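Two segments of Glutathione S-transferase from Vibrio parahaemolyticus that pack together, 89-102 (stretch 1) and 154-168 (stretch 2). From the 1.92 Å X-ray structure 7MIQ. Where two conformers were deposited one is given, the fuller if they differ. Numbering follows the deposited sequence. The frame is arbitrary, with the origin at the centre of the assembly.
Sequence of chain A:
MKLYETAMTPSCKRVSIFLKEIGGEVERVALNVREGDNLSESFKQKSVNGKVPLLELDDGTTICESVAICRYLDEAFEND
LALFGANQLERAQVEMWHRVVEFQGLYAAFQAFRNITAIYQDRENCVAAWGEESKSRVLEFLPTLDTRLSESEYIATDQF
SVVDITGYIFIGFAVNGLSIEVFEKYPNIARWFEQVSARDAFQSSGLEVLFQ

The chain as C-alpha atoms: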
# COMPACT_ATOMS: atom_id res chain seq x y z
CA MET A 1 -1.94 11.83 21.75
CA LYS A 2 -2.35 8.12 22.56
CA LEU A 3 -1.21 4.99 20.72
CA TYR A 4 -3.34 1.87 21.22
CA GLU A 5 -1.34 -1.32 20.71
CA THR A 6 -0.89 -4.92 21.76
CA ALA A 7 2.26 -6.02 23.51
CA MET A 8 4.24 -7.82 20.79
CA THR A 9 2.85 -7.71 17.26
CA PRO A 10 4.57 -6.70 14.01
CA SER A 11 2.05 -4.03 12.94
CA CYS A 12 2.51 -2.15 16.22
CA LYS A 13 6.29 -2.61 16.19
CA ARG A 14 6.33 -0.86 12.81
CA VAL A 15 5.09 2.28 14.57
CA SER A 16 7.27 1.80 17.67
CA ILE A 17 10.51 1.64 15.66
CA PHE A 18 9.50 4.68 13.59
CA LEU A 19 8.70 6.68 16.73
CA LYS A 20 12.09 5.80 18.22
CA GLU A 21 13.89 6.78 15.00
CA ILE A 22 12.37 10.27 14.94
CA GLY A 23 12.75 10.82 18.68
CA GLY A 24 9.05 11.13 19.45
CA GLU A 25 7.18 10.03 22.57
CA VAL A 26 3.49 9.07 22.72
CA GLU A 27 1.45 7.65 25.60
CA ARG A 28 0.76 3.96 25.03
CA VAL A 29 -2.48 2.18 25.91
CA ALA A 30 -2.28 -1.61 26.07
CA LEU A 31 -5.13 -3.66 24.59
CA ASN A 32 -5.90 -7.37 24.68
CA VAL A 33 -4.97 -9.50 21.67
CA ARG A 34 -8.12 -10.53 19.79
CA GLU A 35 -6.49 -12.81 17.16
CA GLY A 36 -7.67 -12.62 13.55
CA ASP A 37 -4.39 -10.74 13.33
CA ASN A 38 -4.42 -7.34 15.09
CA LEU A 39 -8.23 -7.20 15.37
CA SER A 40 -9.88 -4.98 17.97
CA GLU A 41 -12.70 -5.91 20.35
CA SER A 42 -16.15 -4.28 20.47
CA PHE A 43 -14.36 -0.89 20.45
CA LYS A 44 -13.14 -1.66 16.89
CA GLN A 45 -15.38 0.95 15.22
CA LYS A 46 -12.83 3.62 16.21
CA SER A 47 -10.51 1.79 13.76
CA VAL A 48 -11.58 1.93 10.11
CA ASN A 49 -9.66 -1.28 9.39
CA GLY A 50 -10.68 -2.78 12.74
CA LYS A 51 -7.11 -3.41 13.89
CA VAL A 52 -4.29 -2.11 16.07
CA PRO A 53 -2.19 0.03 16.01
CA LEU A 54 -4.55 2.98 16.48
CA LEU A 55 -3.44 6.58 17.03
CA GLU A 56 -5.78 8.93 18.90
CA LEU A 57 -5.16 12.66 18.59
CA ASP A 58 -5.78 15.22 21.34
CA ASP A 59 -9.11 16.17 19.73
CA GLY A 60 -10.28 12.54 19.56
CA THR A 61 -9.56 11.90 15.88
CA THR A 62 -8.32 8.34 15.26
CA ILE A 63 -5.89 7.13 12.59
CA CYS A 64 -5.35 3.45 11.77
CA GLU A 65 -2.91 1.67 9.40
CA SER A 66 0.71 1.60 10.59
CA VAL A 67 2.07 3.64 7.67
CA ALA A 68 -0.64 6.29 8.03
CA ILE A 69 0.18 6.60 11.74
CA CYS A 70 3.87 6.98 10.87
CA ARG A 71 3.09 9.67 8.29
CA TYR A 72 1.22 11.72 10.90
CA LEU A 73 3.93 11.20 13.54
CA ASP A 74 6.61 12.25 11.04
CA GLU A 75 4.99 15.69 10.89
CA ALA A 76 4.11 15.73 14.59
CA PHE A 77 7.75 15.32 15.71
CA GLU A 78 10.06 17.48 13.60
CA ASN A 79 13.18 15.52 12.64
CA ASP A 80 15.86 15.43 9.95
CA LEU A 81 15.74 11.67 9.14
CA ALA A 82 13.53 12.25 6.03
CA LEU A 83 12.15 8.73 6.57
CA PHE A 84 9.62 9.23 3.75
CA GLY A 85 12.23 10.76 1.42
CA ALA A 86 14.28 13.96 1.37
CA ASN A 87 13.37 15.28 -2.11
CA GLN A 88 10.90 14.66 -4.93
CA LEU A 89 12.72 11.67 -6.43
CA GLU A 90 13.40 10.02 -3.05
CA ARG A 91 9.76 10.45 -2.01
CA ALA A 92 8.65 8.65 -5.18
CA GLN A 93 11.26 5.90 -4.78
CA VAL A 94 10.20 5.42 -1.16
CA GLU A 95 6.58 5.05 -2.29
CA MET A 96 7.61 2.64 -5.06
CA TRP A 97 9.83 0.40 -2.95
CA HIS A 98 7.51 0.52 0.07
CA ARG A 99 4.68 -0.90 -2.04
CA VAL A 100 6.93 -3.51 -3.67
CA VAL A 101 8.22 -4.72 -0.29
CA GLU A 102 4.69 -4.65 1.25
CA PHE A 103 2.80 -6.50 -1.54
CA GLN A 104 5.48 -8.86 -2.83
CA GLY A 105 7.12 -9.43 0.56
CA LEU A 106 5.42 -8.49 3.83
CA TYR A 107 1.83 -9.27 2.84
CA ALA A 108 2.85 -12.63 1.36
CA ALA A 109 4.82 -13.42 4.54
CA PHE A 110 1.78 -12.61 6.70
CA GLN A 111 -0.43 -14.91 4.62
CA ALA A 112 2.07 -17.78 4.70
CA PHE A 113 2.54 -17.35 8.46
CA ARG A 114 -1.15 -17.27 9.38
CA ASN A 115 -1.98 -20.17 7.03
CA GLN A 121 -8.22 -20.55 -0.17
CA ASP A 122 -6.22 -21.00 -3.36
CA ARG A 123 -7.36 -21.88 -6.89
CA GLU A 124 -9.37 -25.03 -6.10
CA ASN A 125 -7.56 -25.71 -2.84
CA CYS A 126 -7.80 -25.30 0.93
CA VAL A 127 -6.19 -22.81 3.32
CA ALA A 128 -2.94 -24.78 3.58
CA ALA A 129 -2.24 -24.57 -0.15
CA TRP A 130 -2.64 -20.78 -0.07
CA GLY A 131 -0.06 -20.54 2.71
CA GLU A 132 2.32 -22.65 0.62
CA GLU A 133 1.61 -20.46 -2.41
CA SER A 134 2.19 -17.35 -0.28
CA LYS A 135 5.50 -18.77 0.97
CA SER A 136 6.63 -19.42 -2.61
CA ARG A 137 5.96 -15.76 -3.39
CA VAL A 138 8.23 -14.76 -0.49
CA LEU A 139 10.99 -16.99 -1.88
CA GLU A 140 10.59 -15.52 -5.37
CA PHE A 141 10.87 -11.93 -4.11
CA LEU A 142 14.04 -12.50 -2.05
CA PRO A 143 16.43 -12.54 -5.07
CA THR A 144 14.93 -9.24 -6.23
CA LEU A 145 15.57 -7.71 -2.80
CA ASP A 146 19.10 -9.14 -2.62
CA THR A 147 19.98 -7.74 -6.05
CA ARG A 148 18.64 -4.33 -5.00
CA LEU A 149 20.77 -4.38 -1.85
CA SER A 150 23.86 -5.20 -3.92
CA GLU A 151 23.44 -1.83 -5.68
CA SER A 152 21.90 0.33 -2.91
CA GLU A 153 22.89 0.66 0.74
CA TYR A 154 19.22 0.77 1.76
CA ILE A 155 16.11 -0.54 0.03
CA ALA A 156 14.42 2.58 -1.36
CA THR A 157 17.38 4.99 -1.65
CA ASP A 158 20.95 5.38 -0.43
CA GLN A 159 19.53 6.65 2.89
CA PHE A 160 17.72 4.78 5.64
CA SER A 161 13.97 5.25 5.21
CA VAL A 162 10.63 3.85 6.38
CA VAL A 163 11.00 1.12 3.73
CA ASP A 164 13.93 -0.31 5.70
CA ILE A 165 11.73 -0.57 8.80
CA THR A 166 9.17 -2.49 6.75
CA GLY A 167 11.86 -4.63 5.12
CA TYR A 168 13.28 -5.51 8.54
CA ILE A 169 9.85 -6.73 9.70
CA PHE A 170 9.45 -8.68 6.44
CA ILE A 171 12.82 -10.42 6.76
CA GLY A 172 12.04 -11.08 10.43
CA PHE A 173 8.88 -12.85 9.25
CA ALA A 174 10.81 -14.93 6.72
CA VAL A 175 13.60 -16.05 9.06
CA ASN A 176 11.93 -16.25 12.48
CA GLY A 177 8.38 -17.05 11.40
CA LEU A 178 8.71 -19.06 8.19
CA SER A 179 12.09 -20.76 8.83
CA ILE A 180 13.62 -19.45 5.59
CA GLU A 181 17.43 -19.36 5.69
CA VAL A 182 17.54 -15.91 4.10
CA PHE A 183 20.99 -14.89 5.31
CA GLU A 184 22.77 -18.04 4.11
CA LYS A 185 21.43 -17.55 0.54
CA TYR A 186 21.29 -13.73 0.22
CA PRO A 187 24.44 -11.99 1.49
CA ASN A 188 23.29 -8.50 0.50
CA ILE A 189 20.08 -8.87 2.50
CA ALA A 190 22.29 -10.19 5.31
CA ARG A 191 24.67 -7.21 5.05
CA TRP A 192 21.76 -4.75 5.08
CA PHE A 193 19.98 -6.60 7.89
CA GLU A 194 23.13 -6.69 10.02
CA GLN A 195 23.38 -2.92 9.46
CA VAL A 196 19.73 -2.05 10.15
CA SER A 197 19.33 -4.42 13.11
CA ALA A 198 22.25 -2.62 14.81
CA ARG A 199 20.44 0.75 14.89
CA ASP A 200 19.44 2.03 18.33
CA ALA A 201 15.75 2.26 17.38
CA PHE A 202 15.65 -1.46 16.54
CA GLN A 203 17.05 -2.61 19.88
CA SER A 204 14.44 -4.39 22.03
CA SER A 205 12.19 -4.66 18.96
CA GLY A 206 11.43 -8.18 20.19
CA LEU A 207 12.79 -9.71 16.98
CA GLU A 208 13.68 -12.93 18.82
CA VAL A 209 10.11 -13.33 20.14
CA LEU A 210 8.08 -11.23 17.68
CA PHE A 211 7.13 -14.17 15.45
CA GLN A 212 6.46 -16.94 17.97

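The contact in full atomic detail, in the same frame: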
# COMPACT_ATOMS: atom_id res chain seq x y z
N LEU A 89 12.39 13.00 -5.92
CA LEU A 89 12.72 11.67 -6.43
C LEU A 89 12.74 10.64 -5.30
O LEU A 89 12.18 9.55 -5.45
CB LEU A 89 14.07 11.70 -7.16
CG LEU A 89 14.55 10.35 -7.70
CD1 LEU A 89 13.49 9.70 -8.58
CD2 LEU A 89 15.87 10.50 -8.45
N GLU A 90 13.37 10.96 -4.17
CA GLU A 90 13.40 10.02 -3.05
C GLU A 90 12.00 9.70 -2.55
O GLU A 90 11.71 8.55 -2.20
CB GLU A 90 14.25 10.58 -1.91
CG GLU A 90 15.75 10.60 -2.17
CD GLU A 90 16.55 10.95 -0.93
OE1 GLU A 90 15.99 10.93 0.18
OE2 GLU A 90 17.76 11.25 -1.07
N ARG A 91 11.12 10.70 -2.49
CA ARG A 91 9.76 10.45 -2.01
C ARG A 91 9.03 9.48 -2.93
O ARG A 91 8.26 8.63 -2.46
CB ARG A 91 9.00 11.76 -1.86
CG ARG A 91 9.38 12.53 -0.59
CD ARG A 91 8.49 13.75 -0.34
NE ARG A 91 8.79 14.84 -1.26
CZ ARG A 91 9.71 15.77 -1.04
NH1 ARG A 91 10.45 15.77 0.06
NH2 ARG A 91 9.89 16.73 -1.94
N ALA A 92 9.27 9.58 -4.24
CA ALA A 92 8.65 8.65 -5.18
C ALA A 92 9.28 7.27 -5.09
O ALA A 92 8.57 6.25 -5.18
CB ALA A 92 8.76 9.20 -6.60
N GLN A 93 10.60 7.20 -4.91
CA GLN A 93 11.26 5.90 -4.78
C GLN A 93 10.88 5.22 -3.48
O GLN A 93 10.74 3.99 -3.43
CB GLN A 93 12.78 6.08 -4.89
CG GLN A 93 13.25 6.49 -6.27
CD GLN A 93 14.71 6.90 -6.31
OE1 GLN A 93 15.24 7.43 -5.33
NE2 GLN A 93 15.36 6.66 -7.44
N VAL A 94 10.70 5.99 -2.41
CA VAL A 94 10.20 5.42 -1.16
C VAL A 94 8.82 4.81 -1.37
O VAL A 94 8.56 3.66 -0.99
CB VAL A 94 10.18 6.48 -0.04
CG1 VAL A 94 9.28 6.04 1.11
CG2 VAL A 94 11.59 6.74 0.46
N GLU A 95 7.92 5.56 -2.00
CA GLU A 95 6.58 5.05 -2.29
C GLU A 95 6.65 3.79 -3.14
O GLU A 95 5.97 2.80 -2.84
CB GLU A 95 5.74 6.12 -2.99
CG GLU A 95 4.26 5.77 -3.13
CD GLU A 95 3.51 5.89 -1.82
OE1 GLU A 95 3.67 6.93 -1.14
OE2 GLU A 95 2.78 4.95 -1.46
N MET A 96 7.48 3.81 -4.19
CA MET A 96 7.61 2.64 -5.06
C MET A 96 8.11 1.43 -4.30
O MET A 96 7.48 0.36 -4.32
CB MET A 96 8.55 2.97 -6.22
CG MET A 96 9.00 1.74 -7.00
SD MET A 96 10.10 2.14 -8.37
CE MET A 96 11.47 2.93 -7.53
N TRP A 97 9.25 1.56 -3.62
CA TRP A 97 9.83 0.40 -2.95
C TRP A 97 9.03 -0.03 -1.72
O TRP A 97 9.03 -1.21 -1.38
CB TRP A 97 11.29 0.68 -2.58
CG TRP A 97 12.21 0.45 -3.74
CD1 TRP A 97 12.78 1.40 -4.54
CD2 TRP A 97 12.65 -0.82 -4.24
NE1 TRP A 97 13.55 0.80 -5.50
CE2 TRP A 97 13.49 -0.56 -5.35
CE3 TRP A 97 12.41 -2.14 -3.87
CZ2 TRP A 97 14.10 -1.58 -6.07
CZ3 TRP A 97 13.02 -3.16 -4.59
CH2 TRP A 97 13.85 -2.87 -5.68
N HIS A 98 8.37 0.92 -1.05
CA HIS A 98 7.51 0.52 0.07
C HIS A 98 6.41 -0.41 -0.41
O HIS A 98 6.16 -1.45 0.21
CB HIS A 98 6.90 1.75 0.76
CG HIS A 98 6.71 1.57 2.23
ND1 HIS A 98 6.21 2.56 3.05
CD2 HIS A 98 6.97 0.51 3.04
CE1 HIS A 98 6.15 2.12 4.29
NE2 HIS A 98 6.61 0.88 4.32
N ARG A 99 5.77 -0.08 -1.53
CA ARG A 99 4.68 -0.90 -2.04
C ARG A 99 5.18 -2.24 -2.56
O ARG A 99 4.51 -3.27 -2.39
CB ARG A 99 3.92 -0.13 -3.12
CG ARG A 99 3.13 1.03 -2.53
CD ARG A 99 2.48 1.93 -3.57
NE ARG A 99 1.52 2.80 -2.91
CZ ARG A 99 0.25 2.48 -2.71
NH1 ARG A 99 -0.28 1.37 -3.21
NH2 ARG A 99 -0.52 3.29 -1.99
N VAL A 100 6.35 -2.25 -3.20
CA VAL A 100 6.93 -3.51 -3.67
C VAL A 100 7.22 -4.43 -2.49
O VAL A 100 6.84 -5.61 -2.49
CB VAL A 100 8.19 -3.24 -4.51
CG1 VAL A 100 8.95 -4.52 -4.75
CG2 VAL A 100 7.82 -2.58 -5.83
N VAL A 101 7.89 -3.90 -1.46
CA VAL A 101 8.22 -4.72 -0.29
C VAL A 101 6.94 -5.18 0.42
O VAL A 101 6.85 -6.33 0.88
CB VAL A 101 9.16 -3.96 0.66
CG1 VAL A 101 9.28 -4.68 2.00
CG2 VAL A 101 10.54 -3.77 0.03
N GLU A 102 5.95 -4.30 0.53
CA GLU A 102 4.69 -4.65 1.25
C GLU A 102 3.91 -5.72 0.48
O GLU A 102 3.67 -6.77 1.06
CB GLU A 102 3.84 -3.41 1.53
CG GLU A 102 4.33 -2.60 2.70
CD GLU A 102 3.53 -1.33 2.90
OE1 GLU A 102 3.36 -0.58 1.92
OE2 GLU A 102 3.08 -1.10 4.02
N TYR A 154 20.52 1.03 1.16
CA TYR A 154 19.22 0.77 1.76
C TYR A 154 18.23 0.44 0.64
O TYR A 154 18.56 0.51 -0.55
CB TYR A 154 18.77 1.97 2.61
CG TYR A 154 19.71 2.21 3.78
CD1 TYR A 154 19.60 1.46 4.94
CD2 TYR A 154 20.72 3.16 3.70
CE1 TYR A 154 20.46 1.66 6.01
CE2 TYR A 154 21.59 3.37 4.77
CZ TYR A 154 21.45 2.61 5.92
OH TYR A 154 22.30 2.81 6.98
N ILE A 155 17.02 0.04 1.02
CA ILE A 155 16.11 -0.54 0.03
C ILE A 155 15.64 0.52 -0.96
O ILE A 155 15.77 0.34 -2.18
CB ILE A 155 14.92 -1.23 0.72
CG1 ILE A 155 15.41 -2.41 1.57
CG2 ILE A 155 13.93 -1.71 -0.32
CD1 ILE A 155 14.30 -3.12 2.32
N ALA A 156 15.07 1.62 -0.47
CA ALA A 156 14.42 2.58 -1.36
C ALA A 156 15.41 3.54 -1.99
O ALA A 156 15.26 3.91 -3.16
CB ALA A 156 13.35 3.36 -0.59
N THR A 157 16.40 4.00 -1.22
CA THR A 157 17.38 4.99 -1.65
C THR A 157 18.72 4.62 -1.03
O THR A 157 18.89 3.54 -0.46
CB THR A 157 16.97 6.41 -1.24
OG1 THR A 157 16.97 6.51 0.19
CG2 THR A 157 15.58 6.77 -1.76
N ASP A 158 19.69 5.53 -1.14
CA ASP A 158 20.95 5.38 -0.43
C ASP A 158 20.87 5.82 1.03
O ASP A 158 21.88 5.74 1.74
CB ASP A 158 22.06 6.15 -1.15
CG ASP A 158 22.53 5.45 -2.41
OD1 ASP A 158 22.78 4.22 -2.34
OD2 ASP A 158 22.61 6.11 -3.46
N GLN A 159 19.71 6.26 1.50
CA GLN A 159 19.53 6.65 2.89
C GLN A 159 18.51 5.74 3.55
O GLN A 159 17.58 5.25 2.90
CB GLN A 159 19.08 8.12 3.01
CG GLN A 159 20.19 9.14 2.79
CD GLN A 159 20.61 9.24 1.33
OE1 GLN A 159 19.79 9.49 0.45
NE2 GLN A 159 21.90 9.05 1.08
N PHE A 160 18.70 5.51 4.85
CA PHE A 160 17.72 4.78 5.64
C PHE A 160 16.37 5.48 5.56
O PHE A 160 16.29 6.71 5.69
CB PHE A 160 18.20 4.70 7.10
CG PHE A 160 17.22 4.03 8.03
CD1 PHE A 160 17.18 2.64 8.14
CD2 PHE A 160 16.35 4.78 8.81
CE1 PHE A 160 16.29 2.02 8.99
CE2 PHE A 160 15.45 4.17 9.66
CZ PHE A 160 15.42 2.79 9.76
N SER A 161 15.31 4.70 5.34
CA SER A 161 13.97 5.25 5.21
C SER A 161 12.97 4.29 5.84
O SER A 161 13.33 3.21 6.33
CB SER A 161 13.61 5.49 3.74
OG SER A 161 13.31 4.26 3.09
N VAL A 162 11.70 4.68 5.82
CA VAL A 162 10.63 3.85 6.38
C VAL A 162 10.58 2.49 5.69
O VAL A 162 10.14 1.50 6.29
CB VAL A 162 9.28 4.59 6.28
CG1 VAL A 162 8.88 4.77 4.82
CG2 VAL A 162 8.20 3.85 7.06
N VAL A 163 11.02 2.41 4.43
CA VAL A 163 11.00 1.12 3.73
C VAL A 163 11.92 0.12 4.41
O VAL A 163 11.65 -1.09 4.41
CB VAL A 163 11.38 1.31 2.25
CG1 VAL A 163 11.28 -0.02 1.50
CG2 VAL A 163 10.49 2.36 1.60
N ASP A 164 13.01 0.60 5.02
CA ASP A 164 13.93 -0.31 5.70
C ASP A 164 13.34 -0.83 7.01
O ASP A 164 13.67 -1.94 7.43
CB ASP A 164 15.26 0.40 5.93
CG ASP A 164 15.91 0.83 4.63
OD1 ASP A 164 16.45 -0.04 3.92
OD2 ASP A 164 15.85 2.03 4.30
N ILE A 165 12.47 -0.05 7.66
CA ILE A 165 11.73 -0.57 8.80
C ILE A 165 10.83 -1.71 8.36
O ILE A 165 10.80 -2.79 8.96
CB ILE A 165 10.93 0.54 9.49
CG1 ILE A 165 11.85 1.68 9.93
CG2 ILE A 165 10.14 -0.01 10.68
CD1 ILE A 165 11.11 2.86 10.54
N THR A 166 10.08 -1.48 7.27
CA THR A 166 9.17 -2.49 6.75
C THR A 166 9.93 -3.71 6.24
O THR A 166 9.50 -4.85 6.44
CB THR A 166 8.31 -1.87 5.65
OG1 THR A 166 7.52 -0.82 6.21
CG2 THR A 166 7.40 -2.91 5.01
N GLY A 167 11.07 -3.50 5.57
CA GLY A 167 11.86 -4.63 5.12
C GLY A 167 12.39 -5.47 6.27
O GLY A 167 12.42 -6.70 6.19
N TYR A 168 12.81 -4.81 7.35
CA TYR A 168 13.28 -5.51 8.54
C TYR A 168 12.19 -6.42 9.11
O TYR A 168 12.45 -7.59 9.42
CB TYR A 168 13.76 -4.49 9.57
CG TYR A 168 14.01 -4.98 10.98
CD1 TYR A 168 15.24 -5.49 11.36
CD2 TYR A 168 13.01 -4.89 11.95
CE1 TYR A 168 15.47 -5.92 12.67
CE2 TYR A 168 13.23 -5.32 13.25
CZ TYR A 168 14.45 -5.83 13.60
OH TYR A 168 14.66 -6.24 14.90
O HOH W 1 15.40 8.44 1.29

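Helices that run side by side in the same direction must fill the groove between them, and this contact in a glutathione S-transferase is a compact example of how small, branched side chains do so. Stretch 1 is helical throughout, its helix extending beyond both ends of the segment. Stretch 2 begins as an irregular loop and then enters a helix that continues past Tyr 168. The two helix axes are nearly parallel, 10° apart, and approach to 9.3 Å. The backbones come nearest at two places, each with 5.1 Å between CA atoms: Val 94 CA to Ala 156 CA, in the loop, and His 98 CA to Val 163 CA, in the helix. Loop and helix of stretch 2 thus pack against successive turns of the same partner.

The change from loop to helix is secured locally. Ser 161 is the N-cap, its OG accepting from Val 163 N at 3.2 Å. Asp 164 reaches back with both carboxylate oxygens: OD2 accepts from Ser 161 N at 2.9 Å, and OD1 accepts from Ile 155 N at 3.0 Å. The same side chain therefore ties the early loop to the first turn of the helix, while its CA-to-CB bond points away from stretch 1.

At the centre, Val 163 acts as a knob in a hole formed by Val 94, Trp 97, His 98 and Val 101, residues spaced as i, i+3, i+4 and i+7 on one helical face. Both methyls line the hole: Val 163 CG2 lies 3.9 Å from Val 94 CG1 and 3.7 Å from His 98 CB, and Val 163 CG1 lies 4.1 Å from both Trp 97 CB and Val 101 CG2. Around this knob the apolar packing spreads into the loop. Ala 156 CB is 4.0 Å from Val 94 CG2 and 3.9 Å from Trp 97 CB, its short side chain fitting where the backbones are close. Ile 155 CG2 touches Trp 97 CE3 at 3.9 Å, and Ile 155 O lies over one face of the indole.

Gly 167 adds a second close fit. Val 101 CG1 rests 4.0 Å from Gly 167 CA, but the tighter constraint comes from within stretch 2: a CB on Gly 167 would lie 2.5 Å from Ile 155 CD1, a clash.

One direct hydrogen bond crosses this largely apolar surface. His 98 NE2 and Thr 166 OG1 are 2.7 Å apart, and either could be the donor. The hydroxyl approaches the imidazole at its edge, near the ring plane, as an in-plane nitrogen lone pair or N-H requires, while Val 163 CA covers one ring face.

Toward the start of stretch 1, the polar contact is mediated by solvent. Water 1 donates to Glu 90 OE1 at 2.8 Å and is hydrogen-bonded to Thr 157 OG1 at 2.7 Å. Nearby, Glu 90 OE2 and Gln 159 OE1 are 3.1 Å apart, but both are acceptors, so proximity alone makes no bond.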